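Long-range contacts in 2'-deoxycytidine 5'-triphosphate deaminase (Agrobacterium tumefaciens, PDB 2R9Q), which probably deaminates the cytosine base of dCTP by hydrolysis, giving dUTP and ammonia: residues 63-68 and 126-131; 100-105 and 134-139; 121-126 and 146-151. All coordinates share one frame; numbering follows the deposited sequence.

Contact 1: residues 63-68 and 126-131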
ATOM      1  N   GLY B  63     -21.221 -19.403  24.316  1.00 73.70           N
ATOM      2  CA  GLY B  63     -20.712 -19.567  25.671  1.00 74.17           C
ATOM      3  C   GLY B  63     -19.314 -19.013  25.915  1.00 74.59           C
ATOM      4  O   GLY B  63     -18.563 -19.577  26.710  1.00 74.73           O
ATOM      5  N   THR B  64     -18.960 -17.915  25.238  1.00 74.49           N
ATOM      6  CA  THR B  64     -17.690 -17.231  25.478  1.00 74.53           C
ATOM      7  C   THR B  64     -17.909 -15.766  25.838  1.00 74.36           C
ATOM      8  O   THR B  64     -18.509 -15.025  25.068  1.00 73.95           O
ATOM      9  CB  THR B  64     -16.742 -17.261  24.250  1.00 74.68           C
ATOM     10  OG1 THR B  64     -16.619 -18.596  23.735  1.00 73.89           O
ATOM     11  CG2 THR B  64     -15.360 -16.701  24.632  1.00 73.53           C
ATOM     12  N   ARG B  65     -17.424 -15.368  27.016  1.00 74.11           N
ATOM     13  CA  ARG B  65     -17.370 -13.960  27.415  1.00 74.51           C
ATOM     14  C   ARG B  65     -16.288 -13.228  26.630  1.00 73.29           C
ATOM     15  O   ARG B  65     -15.220 -13.768  26.385  1.00 71.29           O
ATOM     16  CB  ARG B  65     -17.104 -13.807  28.913  1.00 74.31           C
ATOM     17  CG  ARG B  65     -18.155 -14.463  29.819  1.00 75.57           C
ATOM     18  CD  ARG B  65     -17.991 -14.052  31.276  1.00 76.08           C
ATOM     19  NE  ARG B  65     -16.621 -14.247  31.765  1.00 77.56           N
ATOM     20  CZ  ARG B  65     -16.027 -13.529  32.728  1.00 76.77           C
ATOM     21  NH1 ARG B  65     -16.665 -12.528  33.345  1.00 77.54           N
ATOM     22  NH2 ARG B  65     -14.771 -13.807  33.068  1.00 75.26           N
ATOM     23  N   VAL B  66     -16.582 -11.994  26.229  1.00 72.97           N
ATOM     24  CA  VAL B  66     -15.608 -11.183  25.502  1.00 72.66           C
ATOM     25  C   VAL B  66     -14.310 -11.034  26.315  1.00 73.47           C
ATOM     26  O   VAL B  66     -13.212 -11.124  25.754  1.00 70.90           O
ATOM     27  CB  VAL B  66     -16.182  -9.792  25.094  1.00 72.24           C
ATOM     28  CG1 VAL B  66     -15.085  -8.923  24.524  1.00 69.97           C
ATOM     29  CG2 VAL B  66     -17.329  -9.947  24.100  1.00 68.79           C
ATOM     30  N   ILE B  67     -14.459 -10.866  27.636  1.00 74.94           N
ATOM     31  CA  ILE B  67     -13.317 -10.708  28.537  1.00 76.92           C
ATOM     32  C   ILE B  67     -12.396 -11.941  28.591  1.00 78.52           C
ATOM     33  O   ILE B  67     -11.207 -11.780  28.780  1.00 78.09           O
ATOM     34  CB  ILE B  67     -13.743 -10.225  29.975  1.00 76.91           C
ATOM     35  CG1 ILE B  67     -12.604  -9.424  30.628  1.00 77.60           C
ATOM     36  CG2 ILE B  67     -14.217 -11.386  30.873  1.00 75.02           C
ATOM     37  CD1 ILE B  67     -12.207  -8.143  29.872  1.00 77.39           C
ATOM     38  N   ASP B  68     -12.936 -13.146  28.397  1.00 80.64           N
ATOM     39  CA  ASP B  68     -12.117 -14.357  28.312  1.00 82.63           C
ATOM     40  C   ASP B  68     -11.224 -14.397  27.082  1.00 84.10           C
ATOM     41  O   ASP B  68     -10.020 -14.626  27.179  1.00 83.93           O
ATOM     42  CB  ASP B  68     -12.986 -15.612  28.334  1.00 82.65           C
ATOM     43  CG  ASP B  68     -13.712 -15.802  29.655  1.00 81.84           C
ATOM     44  OD1 ASP B  68     -13.299 -15.207  30.674  1.00 80.41           O
ATOM     45  OD2 ASP B  68     -14.701 -16.557  29.659  1.00 79.96           O
ATOM     46  N   MET B 126     -19.596  -5.703  19.906  1.00 61.49           N
ATOM     47  CA  MET B 126     -19.689  -7.108  20.288  1.00 64.10           C
ATOM     48  C   MET B 126     -20.327  -7.335  21.668  1.00 63.77           C
ATOM     49  O   MET B 126     -20.245  -6.501  22.571  1.00 63.12           O
ATOM     50  CB  MET B 126     -18.358  -7.874  20.111  1.00 63.63           C
ATOM     51  CG  MET B 126     -17.120  -7.198  20.613  1.00 65.27           C
ATOM     52  SD  MET B 126     -15.580  -8.057  20.206  1.00 67.69           S
ATOM     53  CE  MET B 126     -15.694  -9.554  21.129  1.00 64.57           C
ATOM     54  N   THR B 127     -21.047  -8.459  21.738  1.00 64.77           N
ATOM     55  CA  THR B 127     -21.669  -8.984  22.931  1.00 65.32           C
ATOM     56  C   THR B 127     -20.945 -10.262  23.375  1.00 65.58           C
ATOM     57  O   THR B 127     -20.251 -10.907  22.593  1.00 64.11           O
ATOM     58  CB  THR B 127     -23.198  -9.315  22.749  1.00 65.14           C
ATOM     59  OG1 THR B 127     -23.405 -10.224  21.660  1.00 67.39           O
ATOM     60  CG2 THR B 127     -24.015  -8.135  22.569  1.00 62.38           C
ATOM     61  N   ASP B 128     -21.106 -10.601  24.650  1.00 67.11           N
ATOM     62  CA  ASP B 128     -20.770 -11.940  25.157  1.00 68.09           C
ATOM     63  C   ASP B 128     -21.537 -12.981  24.332  1.00 68.67           C
ATOM     64  O   ASP B 128     -22.694 -12.757  23.957  1.00 68.61           O
ATOM     65  CB  ASP B 128     -21.155 -12.089  26.632  1.00 68.42           C
ATOM     66  CG  ASP B 128     -20.197 -11.369  27.608  1.00 68.52           C
ATOM     67  OD1 ASP B 128     -19.178 -10.747  27.213  1.00 65.08           O
ATOM     68  OD2 ASP B 128     -20.488 -11.450  28.819  1.00 70.66           O
ATOM     69  N   ASN B 129     -20.878 -14.097  24.030  1.00 69.19           N
ATOM     70  CA  ASN B 129     -21.478 -15.211  23.291  1.00 69.53           C
ATOM     71  C   ASN B 129     -21.809 -14.905  21.836  1.00 69.77           C
ATOM     72  O   ASN B 129     -22.537 -15.657  21.216  1.00 69.07           O
ATOM     73  CB  ASN B 129     -22.732 -15.733  24.012  1.00 69.71           C
ATOM     74  CG  ASN B 129     -22.502 -15.937  25.498  1.00 69.38           C
ATOM     75  OD1 ASN B 129     -21.484 -16.508  25.904  1.00 68.01           O
ATOM     76  ND2 ASN B 129     -23.430 -15.440  26.318  1.00 66.08           N
ATOM     77  N   ALA B 130     -21.213 -13.841  21.290  1.00 70.03           N
ATOM     78  CA  ALA B 130     -21.546 -13.321  19.961  1.00 70.14           C
ATOM     79  C   ALA B 130     -21.129 -14.209  18.769  1.00 69.96           C
ATOM     80  O   ALA B 130     -20.025 -14.749  18.703  1.00 68.80           O
ATOM     81  CB  ALA B 130     -20.989 -11.872  19.793  1.00 69.51           C
ATOM     82  N   GLN B 131     -22.066 -14.348  17.842  1.00 70.54           N
ATOM     83  CA  GLN B 131     -21.881 -15.079  16.589  1.00 71.30           C
ATOM     84  C   GLN B 131     -21.952 -14.137  15.402  1.00 70.72           C
ATOM     85  O   GLN B 131     -21.494 -14.451  14.317  1.00 69.48           O
ATOM     86  CB  GLN B 131     -22.945 -16.167  16.465  1.00 71.70           C
ATOM     87  CG  GLN B 131     -22.664 -17.349  17.357  1.00 72.95           C
ATOM     88  CD  GLN B 131     -23.851 -18.277  17.475  1.00 75.45           C
ATOM     89  OE1 GLN B 131     -24.486 -18.608  16.467  1.00 79.29           O
ATOM     90  NE2 GLN B 131     -24.153 -18.715  18.694  1.00 72.49           N
TER
HETATM   91  O   HOH W   1     -17.173  -9.976  28.681  1.00 37.37           O
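The N-terminal end of helix 66-71 meets a type II beta turn, Thr127 to Ala130, with Asp128 against Val66 and Asn129 against Thr64. Val66 N gives Asp128 OD1 a nearly straight hydrogen bond of 3.0 Å (N-H...acceptor angle 168°). The N-H arrives from above the carboxylate plane, 51° out of it. The same oxygen takes a second bond from water 1, which donates to Asp128 OD1 at 2.6 Å. Water 1 in turn accepts from Ile67 N at 3.0 Å. One carboxylate oxygen therefore serves two N-H groups at the start of the helix, one directly and one through water. Arg65 holds the N-cap position but has no side-chain acceptor, and the aspartate comes from a distant part of the chain. Its negative charge would be expected to suit the helix N terminus.

The turn follows strand 121-127 of the N-terminal deaminase domain, a member of the dUTPase clan. Asp128 and Asn129 occupy its two corners. Asn129, third in the turn, has the positive phi usual at that position. Its backbone N bonds to Thr64 O at 2.7 Å. Asn129 OD1 lies over the Gly63-Thr64 link, 3.2 Å from Gly63 CA.

The apolar part of the contact is made by Met126 and Val66. Met126 CE sits against both Val66 methyls, at 3.4 Å from CG2 and 3.5 Å from CG1. The first of these is tight for two carbons. The Met126 chain is bent at chi3 (-66°), the torsion that places CE. Tyr145 of strand 143-150 also packs on Val66 and Met126. Val66 CG2 also reaches Thr127 O, at 3.4 Å. Arg65 runs beside Asp128, but its NH2 forms a salt bridge with Asp68 OD1.

Contact 2: residues 100-105 and 134-139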
ATOM      1  N   LEU B 100     -26.361  -3.899  29.438  1.00 68.07           N
ATOM      2  CA  LEU B 100     -27.751  -4.256  29.213  1.00 69.08           C
ATOM      3  C   LEU B 100     -28.270  -5.375  30.132  1.00 69.48           C
ATOM      4  O   LEU B 100     -27.523  -6.242  30.567  1.00 68.68           O
ATOM      5  CB  LEU B 100     -27.969  -4.625  27.738  1.00 69.06           C
ATOM      6  CG  LEU B 100     -27.698  -3.550  26.675  1.00 69.84           C
ATOM      7  CD1 LEU B 100     -27.743  -4.195  25.297  1.00 68.56           C
ATOM      8  CD2 LEU B 100     -28.677  -2.340  26.773  1.00 68.97           C
ATOM      9  N   ALA B 101     -29.560  -5.271  30.450  1.00 70.41           N
ATOM     10  CA  ALA B 101     -30.394  -6.362  30.953  1.00 70.95           C
ATOM     11  C   ALA B 101     -31.766  -6.214  30.243  1.00 71.51           C
ATOM     12  O   ALA B 101     -32.718  -5.648  30.768  1.00 71.05           O
ATOM     13  CB  ALA B 101     -30.517  -6.286  32.452  1.00 70.57           C
ATOM     14  N   LEU B 102     -31.826  -6.697  29.008  1.00 72.59           N
ATOM     15  CA  LEU B 102     -32.988  -6.528  28.133  1.00 72.54           C
ATOM     16  C   LEU B 102     -34.194  -7.445  28.472  1.00 73.03           C
ATOM     17  O   LEU B 102     -34.021  -8.643  28.731  1.00 71.59           O
ATOM     18  CB  LEU B 102     -32.566  -6.765  26.675  1.00 72.37           C
ATOM     19  CG  LEU B 102     -32.342  -5.558  25.744  1.00 72.25           C
ATOM     20  CD1 LEU B 102     -31.719  -4.370  26.446  1.00 70.48           C
ATOM     21  CD2 LEU B 102     -31.514  -6.010  24.532  1.00 71.31           C
ATOM     22  N   PRO B 103     -35.423  -6.885  28.446  1.00 73.35           N
ATOM     23  CA  PRO B 103     -36.648  -7.701  28.419  1.00 74.02           C
ATOM     24  C   PRO B 103     -36.583  -8.774  27.328  1.00 74.03           C
ATOM     25  O   PRO B 103     -36.120  -8.475  26.229  1.00 74.04           O
ATOM     26  CB  PRO B 103     -37.743  -6.683  28.078  1.00 74.05           C
ATOM     27  CG  PRO B 103     -37.218  -5.372  28.554  1.00 74.07           C
ATOM     28  CD  PRO B 103     -35.713  -5.444  28.448  1.00 73.49           C
ATOM     29  N   ALA B 104     -37.057  -9.988  27.615  1.00 73.60           N
ATOM     30  CA  ALA B 104     -36.912 -11.142  26.712  1.00 73.75           C
ATOM     31  C   ALA B 104     -37.532 -10.989  25.306  1.00 73.16           C
ATOM     32  O   ALA B 104     -37.172 -11.739  24.387  1.00 71.90           O
ATOM     33  CB  ALA B 104     -37.447 -12.418  27.387  1.00 73.83           C
ATOM     34  N   ASP B 105     -38.459 -10.039  25.154  1.00 72.53           N
ATOM     35  CA  ASP B 105     -39.048  -9.695  23.832  1.00 72.29           C
ATOM     36  C   ASP B 105     -38.317  -8.558  23.068  1.00 70.90           C
ATOM     37  O   ASP B 105     -38.668  -8.232  21.929  1.00 70.45           O
ATOM     38  CB  ASP B 105     -40.552  -9.367  23.977  1.00 72.62           C
ATOM     39  CG  ASP B 105     -40.829  -8.096  24.793  1.00 72.94           C
ATOM     40  OD1 ASP B 105     -40.170  -7.844  25.832  1.00 71.34           O
ATOM     41  OD2 ASP B 105     -41.748  -7.348  24.395  1.00 76.02           O
ATOM     42  N   ASP B 134     -22.716  -6.394  16.012  1.00 65.24           N
ATOM     43  CA  ASP B 134     -23.725  -5.344  15.898  1.00 65.09           C
ATOM     44  C   ASP B 134     -25.185  -5.807  16.105  1.00 65.37           C
ATOM     45  O   ASP B 134     -26.120  -5.063  15.833  1.00 63.47           O
ATOM     46  CB  ASP B 134     -23.595  -4.617  14.557  1.00 64.94           C
ATOM     47  CG  ASP B 134     -22.241  -3.920  14.362  1.00 63.26           C
ATOM     48  OD1 ASP B 134     -21.557  -3.580  15.335  1.00 61.88           O
ATOM     49  OD2 ASP B 134     -21.875  -3.679  13.200  1.00 62.02           O
ATOM     50  N   LYS B 135     -25.347  -7.030  16.607  1.00 66.16           N
ATOM     51  CA  LYS B 135     -26.638  -7.597  16.943  1.00 67.16           C
ATOM     52  C   LYS B 135     -26.622  -8.034  18.412  1.00 66.93           C
ATOM     53  O   LYS B 135     -25.746  -8.782  18.854  1.00 66.56           O
ATOM     54  CB  LYS B 135     -27.003  -8.774  16.018  1.00 67.73           C
ATOM     55  CG  LYS B 135     -27.114  -8.406  14.540  1.00 70.23           C
ATOM     56  CD  LYS B 135     -28.292  -7.484  14.270  1.00 74.20           C
ATOM     57  CE  LYS B 135     -28.042  -6.539  13.055  1.00 76.83           C
ATOM     58  NZ  LYS B 135     -27.065  -5.408  13.325  1.00 75.66           N
ATOM     59  N   ILE B 136     -27.585  -7.503  19.156  1.00 66.76           N
ATOM     60  CA  ILE B 136     -27.821  -7.847  20.529  1.00 66.61           C
ATOM     61  C   ILE B 136     -29.075  -8.762  20.533  1.00 66.97           C
ATOM     62  O   ILE B 136     -30.155  -8.366  20.062  1.00 65.16           O
ATOM     63  CB  ILE B 136     -28.016  -6.587  21.385  1.00 66.22           C
ATOM     64  CG1 ILE B 136     -26.796  -5.665  21.279  1.00 66.57           C
ATOM     65  CG2 ILE B 136     -28.220  -6.948  22.858  1.00 63.31           C
ATOM     66  CD1 ILE B 136     -26.684  -4.854  20.032  1.00 67.61           C
ATOM     67  N   PRO B 137     -28.927 -10.009  21.031  1.00 67.84           N
ATOM     68  CA  PRO B 137     -30.076 -10.932  21.017  1.00 67.78           C
ATOM     69  C   PRO B 137     -31.229 -10.470  21.903  1.00 66.56           C
ATOM     70  O   PRO B 137     -31.025  -9.664  22.794  1.00 65.13           O
ATOM     71  CB  PRO B 137     -29.493 -12.243  21.528  1.00 68.03           C
ATOM     72  CG  PRO B 137     -28.015 -12.078  21.478  1.00 68.79           C
ATOM     73  CD  PRO B 137     -27.731 -10.638  21.614  1.00 68.10           C
ATOM     74  N   ALA B 138     -32.430 -10.954  21.591  1.00 66.13           N
ATOM     75  CA  ALA B 138     -33.614 -10.733  22.414  1.00 66.02           C
ATOM     76  C   ALA B 138     -33.278 -11.172  23.816  1.00 65.39           C
ATOM     77  O   ALA B 138     -32.830 -12.285  24.010  1.00 64.49           O
ATOM     78  CB  ALA B 138     -34.838 -11.479  21.877  1.00 65.18           C
ATOM     79  N   GLY B 139     -33.422 -10.254  24.765  1.00 65.49           N
ATOM     80  CA  GLY B 139     -33.250 -10.560  26.173  1.00 65.78           C
ATOM     81  C   GLY B 139     -31.840 -10.517  26.717  1.00 65.81           C
ATOM     82  O   GLY B 139     -31.611 -10.962  27.827  1.00 65.64           O
TER
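Ile136 touches Leu100 and Leu102 through a single methyl. This is the apolar part of the contact. Ile136 CG2 lies 3.7 Å from Leu100 CD1 and 3.8 Å from Leu102 CD2. Both leucine side chains cross the isoleucine at about a right angle. Ile136 CG2, the branch anti to the backbone N, is the one that meets both leucines. Leu102 CB also rests on the backbone of Gly139, 3.8 Å from Gly139 C.

Strand 91-101 and strand 135-136 belong to different sheets of the N-terminal dUTPase-clan domain. The leucines and Ile136 meet between them. Ile166 of strand 162-170 touches both Leu100 and Ile136, and Phe168 adds to the packing on Leu100. Past Gly139 the chain turns into backbone pairing with the first segment. There Leu102 is joined to Tyr140, and Leu100 to Gly142, by backbone hydrogen bonding.

Weak CA-H...O contacts form the second group. Gly139 CA points a hydrogen at Leu102 O, 3.3 Å away, with an angle of 145° at the hydrogen. A second, longer contact runs from Gly139 CA to Pro103 O at 3.5 Å. The two carbonyls belong to consecutive residues, and both approach one alpha carbon.

Close backbone packing is the third kind. Gly139 CA stands 3.7 Å from Ala104 CA, so the two chains come together here backbone to backbone. The positive phi of Gly139, 85°, is one that glycine adopts readily. Ala138 CB meets Ala104 O at 3.4 Å. Here a methyl group of one segment touches a backbone carbonyl oxygen of the other. This end, around Ala104 and Ala138, lies at the protein surface.

Contact 3: residues 121-126 and 146-151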
ATOM      1  N   ILE B 121     -13.791   5.403  10.118  1.00 49.34           N
ATOM      2  CA  ILE B 121     -13.417   4.576  11.275  1.00 48.53           C
ATOM      3  C   ILE B 121     -14.267   3.318  11.249  1.00 48.86           C
ATOM      4  O   ILE B 121     -15.468   3.396  11.334  1.00 48.26           O
ATOM      5  CB  ILE B 121     -13.572   5.273  12.648  1.00 47.93           C
ATOM      6  CG1 ILE B 121     -12.857   6.637  12.653  1.00 47.95           C
ATOM      7  CG2 ILE B 121     -13.065   4.339  13.769  1.00 43.88           C
ATOM      8  CD1 ILE B 121     -13.311   7.667  13.771  1.00 46.17           C
ATOM      9  N   PHE B 122     -13.613   2.177  11.062  1.00 49.92           N
ATOM     10  CA  PHE B 122     -14.244   0.870  11.163  1.00 50.73           C
ATOM     11  C   PHE B 122     -14.554   0.579  12.615  1.00 50.69           C
ATOM     12  O   PHE B 122     -13.700   0.716  13.476  1.00 49.99           O
ATOM     13  CB  PHE B 122     -13.321  -0.168  10.532  1.00 51.71           C
ATOM     14  CG  PHE B 122     -13.677  -1.579  10.792  1.00 52.13           C
ATOM     15  CD1 PHE B 122     -14.242  -2.359   9.774  1.00 53.47           C
ATOM     16  CD2 PHE B 122     -13.406  -2.160  12.011  1.00 54.25           C
ATOM     17  CE1 PHE B 122     -14.555  -3.656   9.990  1.00 55.01           C
ATOM     18  CE2 PHE B 122     -13.706  -3.499  12.236  1.00 55.89           C
ATOM     19  CZ  PHE B 122     -14.293  -4.243  11.209  1.00 54.58           C
ATOM     20  N   THR B 123     -15.796   0.190  12.875  1.00 51.73           N
ATOM     21  CA  THR B 123     -16.274  -0.186  14.202  1.00 52.79           C
ATOM     22  C   THR B 123     -17.228  -1.395  14.144  1.00 53.53           C
ATOM     23  O   THR B 123     -17.915  -1.608  13.155  1.00 53.59           O
ATOM     24  CB  THR B 123     -16.968   1.015  14.980  1.00 52.51           C
ATOM     25  OG1 THR B 123     -18.178   1.403  14.333  1.00 51.34           O
ATOM     26  CG2 THR B 123     -16.048   2.222  15.092  1.00 52.05           C
ATOM     27  N   ARG B 124     -17.222  -2.177  15.218  1.00 54.22           N
ATOM     28  CA  ARG B 124     -18.111  -3.309  15.447  1.00 55.05           C
ATOM     29  C   ARG B 124     -18.451  -3.370  16.936  1.00 55.22           C
ATOM     30  O   ARG B 124     -17.566  -3.418  17.774  1.00 53.56           O
ATOM     31  CB  ARG B 124     -17.421  -4.632  15.094  1.00 55.61           C
ATOM     32  CG  ARG B 124     -17.014  -4.784  13.673  1.00 56.60           C
ATOM     33  CD  ARG B 124     -18.186  -4.999  12.798  1.00 58.71           C
ATOM     34  NE  ARG B 124     -17.774  -5.383  11.448  1.00 58.63           N
ATOM     35  CZ  ARG B 124     -17.628  -4.533  10.441  1.00 62.11           C
ATOM     36  NH1 ARG B 124     -17.830  -3.225  10.599  1.00 64.60           N
ATOM     37  NH2 ARG B 124     -17.261  -4.991   9.262  1.00 64.40           N
ATOM     38  N   VAL B 125     -19.736  -3.364  17.262  1.00 56.99           N
ATOM     39  CA  VAL B 125     -20.188  -3.734  18.600  1.00 57.85           C
ATOM     40  C   VAL B 125     -20.203  -5.261  18.810  1.00 59.34           C
ATOM     41  O   VAL B 125     -20.704  -6.025  17.975  1.00 58.76           O
ATOM     42  CB  VAL B 125     -21.530  -3.124  18.940  1.00 57.48           C
ATOM     43  CG1 VAL B 125     -21.940  -3.498  20.345  1.00 55.30           C
ATOM     44  CG2 VAL B 125     -21.444  -1.633  18.820  1.00 57.70           C
ATOM     45  N   MET B 126     -19.596  -5.703  19.906  1.00 61.49           N
ATOM     46  CA  MET B 126     -19.689  -7.108  20.288  1.00 64.10           C
ATOM     47  C   MET B 126     -20.327  -7.335  21.668  1.00 63.77           C
ATOM     48  O   MET B 126     -20.245  -6.501  22.571  1.00 63.12           O
ATOM     49  CB  MET B 126     -18.358  -7.874  20.111  1.00 63.63           C
ATOM     50  CG  MET B 126     -17.120  -7.198  20.613  1.00 65.27           C
ATOM     51  SD  MET B 126     -15.580  -8.057  20.206  1.00 67.69           S
ATOM     52  CE  MET B 126     -15.694  -9.554  21.129  1.00 64.57           C
ATOM     53  N   LEU B 146     -16.807  -2.112  21.969  1.00 55.87           N
ATOM     54  CA  LEU B 146     -16.585  -1.567  20.613  1.00 55.20           C
ATOM     55  C   LEU B 146     -15.189  -1.920  20.089  1.00 54.38           C
ATOM     56  O   LEU B 146     -14.176  -1.603  20.685  1.00 53.95           O
ATOM     57  CB  LEU B 146     -16.849  -0.063  20.516  1.00 54.63           C
ATOM     58  CG  LEU B 146     -17.080   0.554  19.129  1.00 54.54           C
ATOM     59  CD1 LEU B 146     -18.326   0.008  18.475  1.00 50.77           C
ATOM     60  CD2 LEU B 146     -17.118   2.085  19.147  1.00 54.47           C
ATOM     61  N   GLU B 147     -15.170  -2.641  18.984  1.00 53.92           N
ATOM     62  CA  GLU B 147     -13.981  -2.792  18.173  1.00 53.79           C
ATOM     63  C   GLU B 147     -13.782  -1.558  17.281  1.00 52.15           C
ATOM     64  O   GLU B 147     -14.708  -1.136  16.593  1.00 50.93           O
ATOM     65  CB  GLU B 147     -14.129  -4.018  17.333  1.00 54.54           C
ATOM     66  CG  GLU B 147     -12.881  -4.552  16.726  1.00 57.98           C
ATOM     67  CD  GLU B 147     -13.114  -5.976  16.165  1.00 63.34           C
ATOM     68  OE1 GLU B 147     -13.560  -6.089  14.989  1.00 63.64           O
ATOM     69  OE2 GLU B 147     -12.864  -6.968  16.917  1.00 66.23           O
ATOM     70  N   ILE B 148     -12.582  -0.979  17.321  1.00 50.46           N
ATOM     71  CA  ILE B 148     -12.260   0.224  16.574  1.00 49.46           C
ATOM     72  C   ILE B 148     -11.001   0.016  15.776  1.00 48.81           C
ATOM     73  O   ILE B 148      -9.940  -0.287  16.317  1.00 47.07           O
ATOM     74  CB  ILE B 148     -12.058   1.522  17.464  1.00 49.50           C
ATOM     75  CG1 ILE B 148     -13.184   1.763  18.455  1.00 49.40           C
ATOM     76  CG2 ILE B 148     -11.881   2.794  16.579  1.00 50.44           C
ATOM     77  CD1 ILE B 148     -12.869   2.785  19.559  1.00 47.04           C
ATOM     78  N   SER B 149     -11.129   0.233  14.479  1.00 48.89           N
ATOM     79  CA  SER B 149      -9.981   0.354  13.587  1.00 49.92           C
ATOM     80  C   SER B 149     -10.095   1.564  12.658  1.00 50.43           C
ATOM     81  O   SER B 149     -10.893   1.558  11.713  1.00 50.74           O
ATOM     82  CB  SER B 149      -9.790  -0.914  12.755  1.00 49.95           C
ATOM     83  OG  SER B 149      -8.518  -0.873  12.173  1.00 48.95           O
ATOM     84  N   PRO B 150      -9.305   2.608  12.918  1.00 51.47           N
ATOM     85  CA  PRO B 150      -9.248   3.757  11.991  1.00 52.52           C
ATOM     86  C   PRO B 150      -8.664   3.348  10.641  1.00 51.83           C
ATOM     87  O   PRO B 150      -7.713   2.628  10.606  1.00 51.26           O
ATOM     88  CB  PRO B 150      -8.316   4.736  12.712  1.00 51.64           C
ATOM     89  CG  PRO B 150      -8.307   4.267  14.131  1.00 51.96           C
ATOM     90  CD  PRO B 150      -8.411   2.822  14.064  1.00 52.41           C
ATOM     91  N   ARG B 151      -9.235   3.802   9.550  1.00 52.45           N
ATOM     92  CA  ARG B 151      -8.764   3.385   8.260  1.00 53.15           C
ATOM     93  C   ARG B 151      -7.972   4.483   7.543  1.00 52.65           C
ATOM     94  O   ARG B 151      -6.960   4.207   6.951  1.00 51.57           O
ATOM     95  CB  ARG B 151      -9.957   2.932   7.437  1.00 54.39           C
ATOM     96  CG  ARG B 151     -10.030   1.510   7.068  1.00 59.94           C
ATOM     97  CD  ARG B 151     -10.641   0.571   8.089  1.00 61.86           C
ATOM     98  NE  ARG B 151      -9.712  -0.125   8.995  1.00 65.52           N
ATOM     99  CZ  ARG B 151      -8.450  -0.542   8.768  1.00 67.17           C
ATOM    100  NH1 ARG B 151      -7.821  -0.405   7.598  1.00 69.06           N
ATOM    101  NH2 ARG B 151      -7.799  -1.152   9.759  1.00 64.82           N
TER
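The Phe122 ring has Glu147 OE1 at its edge, near the ring plane, 3.8 Å from Phe122 CE2. Ring and carboxylate are almost coplanar, with 14° between their planes. Phe122 CG is anti to the backbone N (chi1 168°), and on the ring beyond it CD2 lies near Ser149 CB, which approaches obliquely. Phe122 CE1 lies over one face of the Arg124 guanidinium, offset toward its rim. The edge of the Arg151 guanidinium faces Phe122 CB and Ser149 CB.

The polar ends on this face have further partners. Glu147 OE1 is hydrogen-bonded to Ser57 OG. Arg124 NH1 turns back to its neighbour Thr123 O at 3.0 Å, while Arg124 NH2 bonds to Gly287 O of the second subunit. Val322 of that subunit packs on Phe122, Ser149 and Arg151. This face of the sheet thus borders the subunit interface. Arg124 CG passes 3.9 Å from Glu147 OE1.

The opposite face carries apolar groups. Ile121 and Ile148 lie side by side, with Ile121 CG2 a tight 3.4 Å from Ile148 CG2. Val125 and Leu146 cross obliquely, and Val125 CG2 meets Leu146 CD1 at 3.5 Å. Leu163 of strand 162-170 packs on Leu146 and Ile148 from the other sheet.

Four backbone hydrogen bonds join the strands. Ser149 N to Phe122 O is 2.8 Å. Thr123 CA comes 3.0 Å from Glu147 O in a CA-H...O contact. The hydrogen-bonded pairs, Phe122/Ser149 and Arg124/Glu147, alternate with the non-hydrogen-bonded pairs Ile121/Pro150, Thr123/Ile148 and Val125/Leu146. This is the regular ladder of neighbouring strands in an antiparallel sheet, here one of the two in the N-terminal dUTPase-clan domain.

Overall arrangement
From the N terminus, the first segments come in the order 63-68, 100-105 and 121-126. Their partners follow in the same order, 126-131, 134-139 and 146-151. Each contact therefore crosses the other two, and none nests. Contact 1 closes the longest loop and ties helix 66-71 to the end of strand 121-127. Contact 2 joins the end of strand 91-101, in one sheet, to strand 135-136, in the other. Contact 3 closes the shortest loop, pairing strand 121-127 with strand 143-150. Contacts 1 and 3 share Met126. Thr127 packs on Ile136, linking contacts 1 and 2, and Asp134 OD1 bonds to Val125 N, linking contacts 2 and 3.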